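Local coordinates for UDP-glucose 4-epimerase (PDB 4WOK), which probably interconverts UDP-glucose and UDP-galactose by epimerising the sugar at C4, using a bound NAD, at residues 41-46 against 59-64; 227-232 against 267-272. The protein carries 2 engineered substitutions. One frame throughout, in Å; residues are numbered along the deposited sequence.

Contact 1 (41-46 against 59-64); sequences YDNLST and EGDILD. With NAD (nicotinamide-adenine-dinucleotide), chain B.
Y41 presents an edge of its ring to D61 and I62, with D61 C and I62 N lying in the ring plane, while the N43 amide lies nearly flat over one face of the NAD adenine, its OD1 3.2 Å from NAD C4A. I62 approaches from the other side of the adenine plane, CG1 3.5 Å from NAD N6A. At the adenine edge, I62 N donates to NAD N1A (2.9 Å) and NAD N6A donates to D61 OD1, a pairing that matches the donor and acceptor of that edge. D61 also steadies its cover: N43 ND2 bonds D61 OD2 at 3.0 Å, the acceptor lying almost in the amide plane, and S45 N and OG both bond N43 OD1. Here the second strand of the Rossmann fold ends beside the third, D42 pairing in parallel with E59, and G60 N donates to D42 O. As in NAD-binding members of this fold, the acid at that strand end grips the adenosine ribose: D42 OD1 accepts from NAD O2B (2.7 Å) and D42 OD2 from NAD O3B (2.6 Å). Chi1 of -175° sets Y41 CG anti to the backbone N; the ring beyond passes G60 O at CE1, and OH donates to D61 O at 2.7 Å, from the opposite face of that carbonyl to D64 N.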
# COMPACT_ATOMS: atom_id res chain seq x y z
N TYR A 41 6.65 5.40 -13.90
CA TYR A 41 7.01 4.26 -14.74
C TYR A 41 6.00 3.17 -14.38
O TYR A 41 5.93 2.75 -13.23
CB TYR A 41 8.45 3.81 -14.49
CG TYR A 41 8.94 2.71 -15.42
CD1 TYR A 41 8.68 1.38 -15.15
CD2 TYR A 41 9.65 3.02 -16.58
CE1 TYR A 41 9.12 0.35 -16.02
CE2 TYR A 41 10.11 2.02 -17.44
CZ TYR A 41 9.84 0.69 -17.16
OH TYR A 41 10.28 -0.30 -18.02
N ASP A 42 5.20 2.74 -15.35
CA ASP A 42 4.03 1.90 -15.01
C ASP A 42 3.58 1.16 -16.25
O ASP A 42 3.62 1.73 -17.34
CB ASP A 42 2.89 2.78 -14.47
CG ASP A 42 1.86 2.00 -13.69
OD1 ASP A 42 1.21 1.10 -14.28
OD2 ASP A 42 1.69 2.28 -12.49
N ASN A 43 3.16 -0.09 -16.11
CA ASN A 43 2.79 -0.84 -17.30
C ASN A 43 1.29 -0.79 -17.58
O ASN A 43 0.81 -1.42 -18.54
CB ASN A 43 3.28 -2.30 -17.21
CG ASN A 43 2.58 -3.13 -16.13
OD1 ASN A 43 1.71 -2.65 -15.40
ND2 ASN A 43 2.96 -4.40 -16.04
N LEU A 44 0.56 -0.06 -16.74
CA LEU A 44 -0.91 0.12 -16.80
C LEU A 44 -1.72 -1.17 -16.70
O LEU A 44 -2.90 -1.20 -17.08
CB LEU A 44 -1.31 0.87 -18.07
CG LEU A 44 -0.60 2.22 -18.25
CD1 LEU A 44 -1.07 2.90 -19.53
CD2 LEU A 44 -0.80 3.15 -17.02
N SER A 45 -1.11 -2.22 -16.16
CA SER A 45 -1.82 -3.49 -15.97
C SER A 45 -3.01 -3.36 -15.02
O SER A 45 -4.08 -3.93 -15.26
CB SER A 45 -0.86 -4.57 -15.45
OG SER A 45 -0.18 -4.12 -14.28
N THR A 46 -2.85 -2.61 -13.92
CA THR A 46 -3.96 -2.38 -13.00
C THR A 46 -4.15 -0.89 -12.70
O THR A 46 -5.16 -0.48 -12.12
CB THR A 46 -3.78 -3.14 -11.66
OG1 THR A 46 -2.52 -2.80 -11.08
CG2 THR A 46 -3.84 -4.64 -11.89
N GLU A 59 5.46 4.57 -20.12
CA GLU A 59 4.81 3.26 -20.07
C GLU A 59 5.88 2.20 -20.20
O GLU A 59 6.70 2.24 -21.12
CB GLU A 59 3.77 3.09 -21.18
CG GLU A 59 2.85 1.86 -21.00
CD GLU A 59 3.51 0.50 -21.35
OE1 GLU A 59 4.12 0.40 -22.43
OE2 GLU A 59 3.37 -0.48 -20.56
N GLY A 60 5.87 1.23 -19.30
CA GLY A 60 6.86 0.17 -19.38
C GLY A 60 6.69 -0.81 -18.24
O GLY A 60 6.05 -0.50 -17.23
N ASP A 61 7.27 -1.99 -18.42
CA ASP A 61 7.25 -3.03 -17.40
C ASP A 61 8.56 -3.02 -16.65
O ASP A 61 9.63 -2.81 -17.26
CB ASP A 61 7.03 -4.41 -18.05
CG ASP A 61 6.49 -5.42 -17.06
OD1 ASP A 61 7.20 -5.79 -16.09
OD2 ASP A 61 5.32 -5.83 -17.25
N ILE A 62 8.52 -3.23 -15.34
CA ILE A 62 9.80 -3.28 -14.61
C ILE A 62 10.64 -4.50 -15.02
O ILE A 62 11.86 -4.51 -14.82
CB ILE A 62 9.59 -3.28 -13.09
CG1 ILE A 62 8.78 -4.51 -12.65
CG2 ILE A 62 8.94 -1.99 -12.67
CD1 ILE A 62 8.49 -4.52 -11.13
N LEU A 63 10.01 -5.51 -15.65
CA LEU A 63 10.79 -6.63 -16.18
C LEU A 63 11.53 -6.29 -17.49
O LEU A 63 12.33 -7.08 -17.98
CB LEU A 63 9.86 -7.84 -16.41
CG LEU A 63 9.31 -8.46 -15.12
CD1 LEU A 63 8.12 -9.42 -15.44
CD2 LEU A 63 10.42 -9.19 -14.37
N ASP A 64 11.20 -5.15 -18.08
CA ASP A 64 11.85 -4.68 -19.30
C ASP A 64 13.09 -3.92 -18.84
O ASP A 64 13.06 -2.69 -18.72
CB ASP A 64 10.90 -3.80 -20.11
CG ASP A 64 11.50 -3.28 -21.43
OD1 ASP A 64 12.71 -3.46 -21.70
OD2 ASP A 64 10.72 -2.69 -22.20
PA NAD B . -2.43 -0.71 -7.67
O1A NAD B . -2.54 -2.00 -8.47
O2A NAD B . -3.42 0.41 -7.76
O5B NAD B . -0.96 0.01 -8.22
C5B NAD B . -0.08 -0.97 -8.74
C4B NAD B . 0.64 -0.25 -9.92
O4B NAD B . 1.76 -1.02 -10.36
C3B NAD B . -0.42 -0.24 -11.03
O3B NAD B . -0.45 1.06 -11.57
C2B NAD B . 0.14 -1.28 -12.03
O2B NAD B . -0.19 -0.95 -13.32
C1B NAD B . 1.69 -1.12 -11.79
N9A NAD B . 2.43 -2.36 -12.10
C8A NAD B . 2.18 -3.68 -11.66
N7A NAD B . 3.08 -4.55 -12.11
C5A NAD B . 3.96 -3.77 -12.88
C6A NAD B . 5.11 -4.10 -13.62
N6A NAD B . 5.54 -5.41 -13.69
N1A NAD B . 5.79 -3.13 -14.27
C2A NAD B . 5.31 -1.85 -14.19
N3A NAD B . 4.21 -1.39 -13.52
C4A NAD B . 3.57 -2.40 -12.87
O3 NAD B . -2.11 -1.34 -6.23
PN NAD B . -1.91 -0.31 -5.00
O1N NAD B . -1.65 1.14 -5.30
O2N NAD B . -2.83 -0.83 -3.95
O5D NAD B . -0.51 -0.82 -4.14
C5D NAD B . 0.62 -0.73 -4.86
C4D NAD B . 1.75 -1.10 -3.91
O4D NAD B . 1.25 -0.99 -2.51
C3D NAD B . 2.12 -2.59 -4.10
O3D NAD B . 3.48 -2.68 -3.82
C2D NAD B . 1.28 -3.25 -3.00
O2D NAD B . 1.79 -4.43 -2.53
C1D NAD B . 1.54 -2.21 -1.89
N1N NAD B . 0.53 -2.44 -0.75
C2N NAD B . -0.79 -2.07 -0.98
C3N NAD B . -1.74 -2.28 0.06
C7N NAD B . -3.17 -1.89 -0.18
O7N NAD B . -4.01 -2.03 0.72
N7N NAD B . -3.52 -1.37 -1.41
C4N NAD B . -1.32 -2.86 1.26
C5N NAD B . 0.01 -3.22 1.46
C6N NAD B . 0.94 -3.01 0.43

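Contact 2 (227-232 against 267-272); sequences GTCIRD and TSIREI
T228 sets its hydroxyl over the first turn of the helix that starts at I269, opening a contact in which a short antiparallel strand pair runs straight into a capped helix N-terminus. The cap is a capping box: S268 OG accepts from E271 N, and E271 OE2 accepts in return from S268 N at 2.9 Å. T228 adds to it from the other segment. Its OG1, held between the backbone N and the carbonyl carbon (chi1 72°), accepts from R270 N at 3.1 Å, the N-H pointing almost straight at it (165°). Outside the segments, D226 hydrogen-bonds both hydroxyls, OD1 to T228 OG1 and OD2 to S268 OG, and its negative charge would probably be favoured beside this helix end. C229 O continues the series by accepting from I269 N at 3.2 Å, the donor lying nearly along the C=O axis. The first three helical amides, those of I269, R270 and E271, thus each find an acceptor. I230 forms a non-hydrogen-bonded pair with S268; its CG1 rests 3.9 Å from S268 CB, and its CG2 branch leans over T267 N. R231 and T267 then make the hydrogen-bonded pair, R231 N giving to T267 O (3.0 Å) and T267 N to R231 O (2.8 Å). A water also donates to T267 O, and weakly to C229 O. The R231 guanidinium comes back to the preceding residue: NH1 donates to I230 O at 2.8 Å, NH2 reaches P296 O, and C229 SG sits over the centre of one guanidinium face.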
# COMPACT_ATOMS: atom_id res chain seq x y z
N GLY A 227 -17.76 -8.50 18.02
CA GLY A 227 -17.85 -9.84 17.47
C GLY A 227 -17.32 -9.97 16.05
O GLY A 227 -17.09 -11.08 15.59
N THR A 228 -17.16 -8.85 15.36
CA THR A 228 -16.63 -8.89 13.99
C THR A 228 -15.12 -8.62 14.03
O THR A 228 -14.61 -8.04 14.99
CB THR A 228 -17.32 -7.87 13.04
OG1 THR A 228 -16.92 -6.53 13.36
CG2 THR A 228 -18.84 -8.00 13.13
N CYS A 229 -14.40 -9.06 13.00
CA CYS A 229 -12.95 -9.04 13.10
C CYS A 229 -12.38 -7.64 12.91
O CYS A 229 -12.97 -6.78 12.25
CB CYS A 229 -12.31 -10.00 12.11
SG CYS A 229 -11.93 -9.29 10.53
N ILE A 230 -11.22 -7.43 13.52
CA ILE A 230 -10.57 -6.14 13.57
C ILE A 230 -9.33 -6.15 12.68
O ILE A 230 -8.53 -7.08 12.74
CB ILE A 230 -10.19 -5.78 15.02
CG1 ILE A 230 -11.45 -5.61 15.88
CG2 ILE A 230 -9.33 -4.52 15.06
CD1 ILE A 230 -11.16 -5.34 17.34
N ARG A 231 -9.20 -5.13 11.83
CA ARG A 231 -8.05 -5.04 10.93
C ARG A 231 -7.52 -3.61 10.93
O ARG A 231 -8.07 -2.74 11.62
CB ARG A 231 -8.43 -5.50 9.52
CG ARG A 231 -8.89 -6.96 9.43
CD ARG A 231 -7.71 -7.91 9.57
NE ARG A 231 -8.08 -9.33 9.44
CZ ARG A 231 -8.32 -10.13 10.48
NH1 ARG A 231 -8.26 -9.65 11.71
NH2 ARG A 231 -8.63 -11.41 10.28
N ASP A 232 -6.48 -3.37 10.14
CA ASP A 232 -5.70 -2.15 10.26
C ASP A 232 -5.82 -1.30 9.00
O ASP A 232 -5.46 -1.76 7.91
CB ASP A 232 -4.24 -2.51 10.51
CG ASP A 232 -3.42 -1.35 11.02
OD1 ASP A 232 -3.93 -0.21 11.07
OD2 ASP A 232 -2.25 -1.58 11.36
N THR A 267 -9.69 -1.50 13.49
CA THR A 267 -11.07 -1.16 13.18
C THR A 267 -11.86 -2.40 12.80
O THR A 267 -11.41 -3.18 11.98
CB THR A 267 -11.14 -0.15 12.03
OG1 THR A 267 -10.20 0.90 12.27
CG2 THR A 267 -12.54 0.43 11.92
N SER A 268 -13.05 -2.58 13.38
CA SER A 268 -13.85 -3.75 13.07
C SER A 268 -14.71 -3.53 11.83
O SER A 268 -14.96 -2.39 11.43
CB SER A 268 -14.73 -4.13 14.26
OG SER A 268 -15.91 -3.35 14.27
N ILE A 269 -15.16 -4.63 11.23
CA ILE A 269 -16.07 -4.58 10.09
C ILE A 269 -17.34 -3.81 10.43
O ILE A 269 -17.83 -2.99 9.64
CB ILE A 269 -16.46 -6.00 9.61
CG1 ILE A 269 -15.23 -6.84 9.27
CG2 ILE A 269 -17.43 -5.93 8.44
CD1 ILE A 269 -14.56 -6.46 7.97
N ARG A 270 -17.89 -4.10 11.61
CA ARG A 270 -19.11 -3.45 12.06
C ARG A 270 -18.93 -1.94 12.11
O ARG A 270 -19.79 -1.20 11.61
CB ARG A 270 -19.53 -3.99 13.44
CG ARG A 270 -20.82 -3.37 13.98
CD ARG A 270 -22.03 -3.76 13.14
NE ARG A 270 -22.32 -5.19 13.22
CZ ARG A 270 -22.93 -5.89 12.26
NH1 ARG A 270 -23.31 -5.29 11.13
NH2 ARG A 270 -23.14 -7.19 12.41
N GLU A 271 -17.82 -1.48 12.67
CA GLU A 271 -17.54 -0.04 12.75
C GLU A 271 -17.59 0.59 11.37
O GLU A 271 -18.16 1.66 11.17
CB GLU A 271 -16.18 0.23 13.38
CG GLU A 271 -16.01 -0.20 14.83
CD GLU A 271 -14.59 0.08 15.32
OE1 GLU A 271 -14.23 1.27 15.45
OE2 GLU A 271 -13.82 -0.88 15.54
N ILE A 272 -16.96 -0.09 10.41
CA ILE A 272 -16.90 0.41 9.05
C ILE A 272 -18.30 0.50 8.44
O ILE A 272 -18.69 1.53 7.90
CB ILE A 272 -16.00 -0.49 8.17
CG1 ILE A 272 -14.54 -0.21 8.52
CG2 ILE A 272 -16.25 -0.24 6.69
CD1 ILE A 272 -13.59 -1.27 8.04
O HOH W 1 -11.96 -4.73 9.84

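Contact 1 closes well before contact 2 opens along the chain, and the two lie on opposite sides of the chain's centre, their own centres 35 Å apart and their nearest atoms about 19 Å apart. They share no sheet. Contact 1 sits at one border of the seven-stranded parallel Rossmann sheet, where 57-59 is the outermost strand; contact 2 belongs to the small mixed sheet of 180-182, 230-235 and 267-268. NAD spans part of the distance: its adenosine end rests on contact 1, whereas A181 N, on the strand next to 230-235, also bonds the cofactor. Contact 2 lies in the part that, as in related epimerases, probably carries the sugar-nucleotide site, the R231 side chain about 10 Å from NAD.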